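Local coordinates for probable sulfate-binding lipoprotein SubI (Mycobacterium tuberculosis, PDB 6DDN) that probably binds sulfate outside the cell membrane and hands it on for uptake, as a solute-binding lipoprotein of the prokaryotic sulfate-binding family, at residues A184-K189 and R194-G199. Numbering follows the deposited sequence.
Sequences APYAAK and RNNQAG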
loop_
_atom_site.group_PDB
_atom_site.type_symbol
_atom_site.label_atom_id
_atom_site.label_comp_id
_atom_site.label_asym_id
_atom_site.label_seq_id
_atom_site.Cartn_x
_atom_site.Cartn_y
_atom_site.Cartn_z
ATOM N N ALA A 184 9.603 1.109 -7.474
ATOM C CA ALA A 184 10.691 0.231 -7.047
ATOM C C ALA A 184 11.643 -0.120 -8.183
ATOM O O ALA A 184 12.862 0.062 -8.013
ATOM C CB ALA A 184 10.112 -1.025 -6.384
ATOM N N PRO A 185 11.190 -0.608 -9.344
ATOM C CA PRO A 185 12.151 -0.903 -10.413
ATOM C C PRO A 185 12.809 0.340 -10.977
ATOM O O PRO A 185 13.970 0.275 -11.402
ATOM C CB PRO A 185 11.293 -1.617 -11.462
ATOM C CG PRO A 185 9.948 -1.053 -11.268
ATOM C CD PRO A 185 9.813 -0.899 -9.779
ATOM N N TYR A 186 12.107 1.475 -10.994
ATOM C CA TYR A 186 12.743 2.715 -11.419
ATOM C C TYR A 186 13.856 3.105 -10.458
ATOM O O TYR A 186 14.987 3.375 -10.876
ATOM C CB TYR A 186 11.717 3.841 -11.523
ATOM C CG TYR A 186 12.376 5.185 -11.718
ATOM C CD1 TYR A 186 12.924 5.537 -12.944
ATOM C CD2 TYR A 186 12.475 6.092 -10.671
ATOM C CE1 TYR A 186 13.541 6.758 -13.127
ATOM C CE2 TYR A 186 13.092 7.316 -10.844
ATOM C CZ TYR A 186 13.621 7.645 -12.074
ATOM O OH TYR A 186 14.235 8.863 -12.255
ATOM N N ALA A 187 13.549 3.143 -9.159
ATOM C CA ALA A 187 14.563 3.484 -8.167
ATOM C C ALA A 187 15.720 2.494 -8.196
ATOM O O ALA A 187 16.883 2.881 -8.034
ATOM C CB ALA A 187 13.934 3.535 -6.775
ATOM N N ALA A 188 15.422 1.211 -8.412
ATOM C CA ALA A 188 16.475 0.200 -8.426
ATOM C C ALA A 188 17.377 0.357 -9.644
ATOM O O ALA A 188 18.605 0.422 -9.516
ATOM C CB ALA A 188 15.860 -1.200 -8.389
ATOM N N LYS A 189 16.785 0.428 -10.837
ATOM C CA LYS A 189 17.566 0.494 -12.065
ATOM C C LYS A 189 18.142 1.878 -12.343
ATOM O O LYS A 189 18.970 2.010 -13.250
ATOM C CB LYS A 189 16.713 0.042 -13.250
ATOM C CG LYS A 189 16.427 -1.443 -13.235
ATOM C CD LYS A 189 17.699 -2.227 -12.965
ATOM C CE LYS A 189 17.562 -3.676 -13.381
ATOM N NZ LYS A 189 18.743 -4.479 -12.956
ATOM N N ARG A 194 19.644 8.773 -10.152
ATOM C CA ARG A 194 20.919 9.246 -10.676
ATOM C C ARG A 194 20.975 9.076 -12.191
ATOM O O ARG A 194 21.027 10.065 -12.927
ATOM C CB ARG A 194 22.082 8.531 -9.986
ATOM C CG ARG A 194 22.403 9.133 -8.623
ATOM C CD ARG A 194 22.774 8.076 -7.605
ATOM N NE ARG A 194 22.762 8.591 -6.237
ATOM C CZ ARG A 194 21.894 8.216 -5.299
ATOM N NH1 ARG A 194 20.957 7.320 -5.574
ATOM N NH2 ARG A 194 21.964 8.736 -4.082
ATOM N N ASN A 195 20.952 7.833 -12.669
ATOM C CA ASN A 195 20.832 7.575 -14.103
ATOM C C ASN A 195 19.345 7.398 -14.401
ATOM O O ASN A 195 18.803 6.292 -14.457
ATOM C CB ASN A 195 21.674 6.367 -14.499
ATOM C CG ASN A 195 21.334 5.839 -15.872
ATOM O OD1 ASN A 195 20.448 5.015 -16.018
ATOM N ND2 ASN A 195 22.053 6.296 -16.881
ATOM N N ASN A 196 18.664 8.537 -14.559
ATOM C CA ASN A 196 17.215 8.530 -14.730
ATOM C C ASN A 196 16.784 7.780 -15.983
ATOM O O ASN A 196 15.654 7.283 -16.037
ATOM C CB ASN A 196 16.688 9.971 -14.759
ATOM C CG ASN A 196 15.280 10.075 -15.321
ATOM O OD1 ASN A 196 14.299 10.004 -14.581
ATOM N ND2 ASN A 196 15.174 10.264 -16.633
ATOM N N GLN A 197 17.664 7.657 -16.978
ATOM C CA GLN A 197 17.246 7.072 -18.247
ATOM C C GLN A 197 17.102 5.554 -18.168
ATOM O O GLN A 197 16.109 5.009 -18.660
ATOM C CB GLN A 197 18.218 7.471 -19.359
ATOM C CG GLN A 197 17.787 7.032 -20.759
ATOM C CD GLN A 197 16.409 7.544 -21.164
ATOM O OE1 GLN A 197 15.913 8.541 -20.635
ATOM N NE2 GLN A 197 15.785 6.857 -22.114
ATOM N N ALA A 198 18.061 4.842 -17.564
ATOM C CA ALA A 198 17.904 3.390 -17.492
ATOM C C ALA A 198 16.838 2.978 -16.490
ATOM O O ALA A 198 16.343 1.850 -16.564
ATOM C CB ALA A 198 19.221 2.691 -17.149
ATOM N N GLY A 199 16.482 3.855 -15.552
ATOM C CA GLY A 199 15.274 3.621 -14.782
ATOM C C GLY A 199 14.043 3.642 -15.665
ATOM O O GLY A 199 13.223 2.719 -15.639
#
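Y186 and N196 each turn CG anti to the backbone N (chi1 170° in the tyrosine), and these two torsions bring phenol and amide together between helix 177-190 and the first turn of helix 196-210. The hydroxyl OH of Y186 donates to OD1 of N196 over 2.6 Å. The angle at the carbonyl oxygen is 126°, with the donor tilted a little from the carbonyl plane. Ring and amide planes stand 70° apart. Tyrosine suits this place because its long flat ring spans the gap and still ends in a polar atom, while asparagine offers a carbonyl on a short stem.

Nearer its root, the ring lies with one edge along the backbone of G199, CD1 of Y186 being 3.5 Å from C of G199. The CA atoms of Y186 and G199 are 4.3 Å apart, and glycine suits such an approach: having no side chain, G199 lets its backbone lie directly against the ring edge. F336, from the C-terminal end of the modelled chain, packs edge-to-face with the same tyrosine.

K189 meets the second helix with the base of its side chain, CB standing 3.8 Å from O of A198. The chain then bends at chi2 and leads its ammonium away to a salt bridge with D158, so aliphatic and charged parts serve different neighbours. N195 is the N-cap of helix 196-210.

The chemistry thus joins a close helix-to-helix approach at glycine to one directional phenol-amide bond, which ties the end of the buried tyrosine to the start of the next helix.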